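Local coordinates for oligopeptide-binding protein AppA (Bacillus subtilis, PDB 1XOC) that binds oligopeptides for the APP permease, which imports tetra- and pentapeptides and can substitute for the OPP system in sporulation and genetic competence, at residues 431-436 with 444-449; 119-124 with 427-432. All coordinates share one frame; numbering follows the deposited sequence.

Interaction 1. Residues 431-436 with 444-449; sequences FHSSQI and WYKNAE. With ZN (zinc ion), chain K.
Ile436, in the turn at 431-436, brings its CG2 methyl over one face of the indole of Trp444, in the run 444-449, 3.5 Å from the centroid of the five-membered ring and only 16° off its normal, a CH-pi contact. The methyl is turned to that face because CG2 lies anti to the backbone N of Ile436, while CG1 lies beside that N; a beta-branched side chain offers a methyl to the broad indole face. Trp410 meets the same indole edge-to-face. Deeper in, the rings of Phe431 and Tyr445 cross obliquely, Phe431 CD1 lying 3.9 Å from Tyr445 CD2. The carbonyl O of Phe431 reaches the edge of the tyrosine ring, 3.4 Å from CD2, and Asp480 takes up the buried phenol hydroxyl. At the surface the extended aliphatic chain of Lys446 runs past Ser433, with its CD 3.7 Å from Ser433 CB. Ser433 is small enough to let the chain by, and its hydroxyl bonds to Asp451.

No direct hydrogen bond crosses the contact. Instead water 1 accepts from Asn447 N and lies 2.8 Å from Phe431 O, to which it probably donates.

Zinc is held by both carboxylate oxygens of Glu449, OE1 at 2.0 Å, together with water 2; Lys476 also bonds to OE1. Asn447 is the N-cap of helix 448-457: its OD1 accepts from Ala450 N and, weakly, from Glu449 N at 2.8 Å. The whole is a short helix-to-helix connection, folded back on itself and ended by an asparagine N-cap.

Interaction 2. Residues 119-124 with 427-432; sequences RGSTYE and QYDIFH
The backbones draw nearest at Ser121 and Asp429, whose CA atoms are 6.2 Å apart where a turn of helical conformation in 119-124 meets the short helix 428-431. Two hydroxyl-to-carboxylate bonds carry the contact, and they run in opposite senses. Ser121 OG donates to Asp429 OD1; the modelled separation of 2.4 Å is very short and its exact value doubtful. The serine hydroxyl is put there by a first torsion of -153°, which swings OG roughly opposite the backbone N of its own residue. It also lies at the edge of the Tyr428 ring, near the ring plane, 3.5 Å from CE2; serine is small enough for its OG to share that edge with Asp429 OD1. Close by, Arg119 bonds through NH1 to the backbone of the bound peptide.

In return, Tyr428 OH donates over 2.8 Å to Glu124 OE2, which accepts through its syn lone pair. Glutamate and tyrosine approach from opposite directions, with carboxylate and ring planes 58° apart. Glu124 has the length to span the gap because its chain is extended beyond CG. His432 CB lies over one face of the phenol ring, 3.6 Å above its plane; Lys458 makes a cation-pi contact with the ring, and the hydroxyl has a probable second hydrogen bond to Ser434 OG. A phenylalanine in place of Tyr428 would probably leave Glu124 without its donor and its carboxylate freer to turn.

Across this contact both acids meet neutral hydroxyls. Such directional but uncharged links between segments 303 residues apart are consistent with lobes of a peptide-binding protein closed over a ligand.

From the N terminus, the chain first passes 119-124, in the loop between helix 100-108 and strand 126-133. It then runs through some 300 residues, including much of a mixed beta sheet, before 427-432 returns to close interaction 2, tying that loop to short helix 428-431. Interaction 1 begins as that contact ends, sharing Phe431 and His432, and closes a far smaller loop of seven residues when 444-449 comes back at the start of helix 448-457. The two loops follow in series, overlapping at the shared residues, with neither enclosing the other. Gln435 joins them in space, packing its NE2 3.4 Å from Ser121 CB, so the local helix-to-helix connection also borders the long-range contact.

Interaction 1. Residues 431-436 with 444-449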
# COMPACT_ATOMS: atom_id res chain seq x y z
N PHE A 431 7.43 -5.05 9.91
CA PHE A 431 8.64 -5.78 10.35
C PHE A 431 8.64 -6.33 11.78
O PHE A 431 9.52 -7.14 12.13
CB PHE A 431 9.89 -4.93 10.13
CG PHE A 431 10.16 -4.59 8.68
CD1 PHE A 431 10.52 -5.58 7.77
CD2 PHE A 431 10.06 -3.29 8.22
CE1 PHE A 431 10.77 -5.25 6.43
CE2 PHE A 431 10.30 -2.98 6.88
CZ PHE A 431 10.68 -3.98 6.00
N HIS A 432 7.72 -5.90 12.63
CA HIS A 432 7.66 -6.50 13.97
C HIS A 432 7.17 -7.96 13.87
O HIS A 432 6.26 -8.27 13.13
CB HIS A 432 6.77 -5.67 14.89
CG HIS A 432 6.92 -6.03 16.33
ND1 HIS A 432 7.67 -5.30 17.23
CD2 HIS A 432 6.39 -7.05 17.04
CE1 HIS A 432 7.60 -5.87 18.41
NE2 HIS A 432 6.84 -6.94 18.33
N SER A 433 7.82 -8.88 14.58
CA SER A 433 7.49 -10.31 14.46
C SER A 433 6.08 -10.68 14.90
O SER A 433 5.56 -11.73 14.53
CB SER A 433 8.51 -11.15 15.23
OG SER A 433 8.44 -10.93 16.61
N SER A 434 5.48 -9.85 15.74
CA SER A 434 4.08 -10.02 16.14
C SER A 434 3.11 -9.91 14.96
O SER A 434 1.95 -10.33 15.10
CB SER A 434 3.68 -8.99 17.22
OG SER A 434 3.56 -7.68 16.69
N GLN A 435 3.57 -9.36 13.84
CA GLN A 435 2.71 -9.11 12.68
C GLN A 435 2.78 -10.19 11.62
O GLN A 435 2.19 -10.05 10.56
CB GLN A 435 3.04 -7.74 12.07
CG GLN A 435 2.81 -6.60 13.07
CD GLN A 435 1.43 -6.62 13.70
OE1 GLN A 435 1.28 -6.70 14.96
NE2 GLN A 435 0.42 -6.57 12.86
N ILE A 436 3.47 -11.28 11.92
CA ILE A 436 3.54 -12.39 11.00
C ILE A 436 2.22 -13.16 10.93
O ILE A 436 1.70 -13.41 9.84
CB ILE A 436 4.68 -13.36 11.42
CG1 ILE A 436 6.05 -12.69 11.28
CG2 ILE A 436 4.64 -14.62 10.55
CD1 ILE A 436 7.19 -13.55 11.90
N TRP A 444 8.05 -13.35 7.25
CA TRP A 444 8.45 -14.05 8.47
C TRP A 444 9.78 -13.56 9.05
O TRP A 444 10.59 -14.34 9.56
CB TRP A 444 8.48 -15.56 8.22
CG TRP A 444 7.12 -16.11 8.10
CD1 TRP A 444 6.18 -15.81 7.14
CD2 TRP A 444 6.50 -17.02 8.99
NE1 TRP A 444 5.02 -16.52 7.37
CE2 TRP A 444 5.19 -17.26 8.52
CE3 TRP A 444 6.93 -17.67 10.16
CZ2 TRP A 444 4.31 -18.12 9.17
CZ3 TRP A 444 6.05 -18.53 10.82
CH2 TRP A 444 4.75 -18.74 10.32
N TYR A 445 9.95 -12.25 9.03
CA TYR A 445 11.11 -11.60 9.61
C TYR A 445 10.97 -11.43 11.11
O TYR A 445 9.97 -10.95 11.61
CB TYR A 445 11.29 -10.23 8.96
CG TYR A 445 12.38 -9.40 9.59
CD1 TYR A 445 13.69 -9.80 9.53
CD2 TYR A 445 12.09 -8.22 10.25
CE1 TYR A 445 14.70 -9.03 10.11
CE2 TYR A 445 13.08 -7.43 10.79
CZ TYR A 445 14.38 -7.84 10.72
OH TYR A 445 15.36 -7.06 11.28
N LYS A 446 12.01 -11.83 11.85
CA LYS A 446 12.06 -11.59 13.29
C LYS A 446 13.46 -11.24 13.77
O LYS A 446 14.37 -12.06 13.69
CB LYS A 446 11.59 -12.82 14.06
CG LYS A 446 11.87 -12.69 15.56
CD LYS A 446 10.98 -13.58 16.38
CE LYS A 446 11.12 -13.26 17.85
NZ LYS A 446 10.26 -14.15 18.67
N ASN A 447 13.61 -10.03 14.30
CA ASN A 447 14.82 -9.66 15.01
C ASN A 447 14.33 -9.15 16.35
O ASN A 447 13.70 -8.11 16.41
CB ASN A 447 15.61 -8.59 14.23
CG ASN A 447 16.79 -8.05 14.98
OD1 ASN A 447 16.77 -7.99 16.20
ND2 ASN A 447 17.83 -7.64 14.26
N ALA A 448 14.59 -9.89 17.43
CA ALA A 448 14.06 -9.55 18.72
C ALA A 448 14.51 -8.17 19.19
O ALA A 448 13.78 -7.48 19.89
CB ALA A 448 14.45 -10.62 19.74
N GLU A 449 15.73 -7.77 18.83
CA GLU A 449 16.24 -6.47 19.22
C GLU A 449 15.50 -5.37 18.45
O GLU A 449 15.11 -4.36 19.02
CB GLU A 449 17.77 -6.40 19.05
CG GLU A 449 18.52 -7.40 19.95
CD GLU A 449 20.04 -7.18 20.00
OE1 GLU A 449 20.51 -6.18 19.40
OE2 GLU A 449 20.78 -7.99 20.63
ZN ZN K . 22.20 -6.14 20.42
O HOH W 1 11.50 -8.21 13.83
O HOH W 2 22.37 -6.02 22.42

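Interaction 2. Residues 119-124 with 427-432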
# COMPACT_ATOMS: atom_id res chain seq x y z
N ARG A 119 -5.77 -6.24 9.46
CA ARG A 119 -5.54 -4.85 9.86
C ARG A 119 -5.53 -4.64 11.36
O ARG A 119 -5.69 -3.49 11.83
CB ARG A 119 -6.57 -3.93 9.18
CG ARG A 119 -6.44 -3.86 7.67
CD ARG A 119 -5.09 -3.39 7.24
NE ARG A 119 -5.08 -2.94 5.87
CZ ARG A 119 -4.02 -2.35 5.32
NH1 ARG A 119 -2.95 -2.09 6.06
NH2 ARG A 119 -4.07 -1.99 4.07
N GLY A 120 -5.29 -5.70 12.13
CA GLY A 120 -5.31 -5.58 13.59
C GLY A 120 -4.35 -4.54 14.16
O GLY A 120 -4.70 -3.90 15.15
N SER A 121 -3.19 -4.38 13.54
CA SER A 121 -2.12 -3.45 13.96
C SER A 121 -2.63 -2.01 14.10
O SER A 121 -2.22 -1.28 15.00
CB SER A 121 -0.98 -3.44 12.93
OG SER A 121 0.24 -3.09 13.58
N THR A 122 -3.53 -1.64 13.22
CA THR A 122 -4.07 -0.30 13.19
C THR A 122 -4.93 0.04 14.41
O THR A 122 -5.10 1.23 14.76
CB THR A 122 -4.87 -0.14 11.89
OG1 THR A 122 -3.99 -0.45 10.78
CG2 THR A 122 -5.42 1.28 11.75
N TYR A 123 -5.49 -0.99 15.06
CA TYR A 123 -6.48 -0.82 16.14
C TYR A 123 -6.02 -1.37 17.47
O TYR A 123 -6.72 -1.19 18.47
CB TYR A 123 -7.86 -1.41 15.75
CG TYR A 123 -8.32 -0.92 14.39
CD1 TYR A 123 -8.05 -1.66 13.24
CD2 TYR A 123 -8.90 0.37 14.22
CE1 TYR A 123 -8.40 -1.22 11.99
CE2 TYR A 123 -9.24 0.83 12.94
CZ TYR A 123 -8.99 0.02 11.83
OH TYR A 123 -9.30 0.49 10.56
N GLU A 124 -4.88 -2.04 17.51
CA GLU A 124 -4.52 -2.74 18.75
C GLU A 124 -4.22 -1.83 19.95
O GLU A 124 -4.17 -2.31 21.10
CB GLU A 124 -3.41 -3.74 18.54
CG GLU A 124 -2.17 -3.22 17.99
CD GLU A 124 -1.10 -4.31 17.95
OE1 GLU A 124 -1.45 -5.47 18.28
OE2 GLU A 124 0.07 -4.03 17.64
N GLN A 427 7.47 1.36 11.15
CA GLN A 427 7.83 0.09 10.52
C GLN A 427 7.27 -1.13 11.25
O GLN A 427 7.42 -2.25 10.78
CB GLN A 427 9.36 -0.06 10.52
CG GLN A 427 10.12 1.05 9.82
CD GLN A 427 9.63 1.27 8.45
OE1 GLN A 427 9.32 2.41 8.06
NE2 GLN A 427 9.51 0.19 7.69
N TYR A 428 6.67 -0.91 12.42
CA TYR A 428 6.12 -1.98 13.24
C TYR A 428 5.15 -2.86 12.42
O TYR A 428 5.19 -4.08 12.52
CB TYR A 428 5.41 -1.36 14.44
CG TYR A 428 4.74 -2.32 15.37
CD1 TYR A 428 5.35 -2.74 16.55
CD2 TYR A 428 3.45 -2.77 15.11
CE1 TYR A 428 4.69 -3.60 17.42
CE2 TYR A 428 2.79 -3.62 15.97
CZ TYR A 428 3.42 -4.04 17.11
OH TYR A 428 2.75 -4.89 17.97
N ASP A 429 4.28 -2.24 11.62
CA ASP A 429 3.22 -2.97 10.93
C ASP A 429 3.78 -4.02 9.99
O ASP A 429 3.16 -5.04 9.75
CB ASP A 429 2.29 -2.00 10.15
CG ASP A 429 1.37 -1.19 11.05
OD1 ASP A 429 1.33 -1.45 12.27
OD2 ASP A 429 0.63 -0.28 10.53
N ILE A 430 4.96 -3.74 9.43
CA ILE A 430 5.56 -4.57 8.40
C ILE A 430 6.67 -5.49 8.92
O ILE A 430 6.82 -6.59 8.41
CB ILE A 430 6.10 -3.66 7.24
CG1 ILE A 430 4.90 -2.96 6.54
CG2 ILE A 430 6.91 -4.45 6.26
CD1 ILE A 430 5.34 -1.89 5.52
N PHE A 431 7.43 -5.05 9.91
CA PHE A 431 8.64 -5.78 10.35
C PHE A 431 8.64 -6.33 11.78
O PHE A 431 9.52 -7.14 12.13
CB PHE A 431 9.89 -4.93 10.13
CG PHE A 431 10.16 -4.59 8.68
CD1 PHE A 431 10.52 -5.58 7.77
CD2 PHE A 431 10.06 -3.29 8.22
CE1 PHE A 431 10.77 -5.25 6.43
CE2 PHE A 431 10.30 -2.98 6.88
CZ PHE A 431 10.68 -3.98 6.00
N HIS A 432 7.72 -5.90 12.63
CA HIS A 432 7.66 -6.50 13.97
C HIS A 432 7.17 -7.96 13.87
O HIS A 432 6.26 -8.27 13.13
CB HIS A 432 6.77 -5.67 14.89
CG HIS A 432 6.92 -6.03 16.33
ND1 HIS A 432 7.67 -5.30 17.23
CD2 HIS A 432 6.39 -7.05 17.04
CE1 HIS A 432 7.60 -5.87 18.41
NE2 HIS A 432 6.84 -6.94 18.33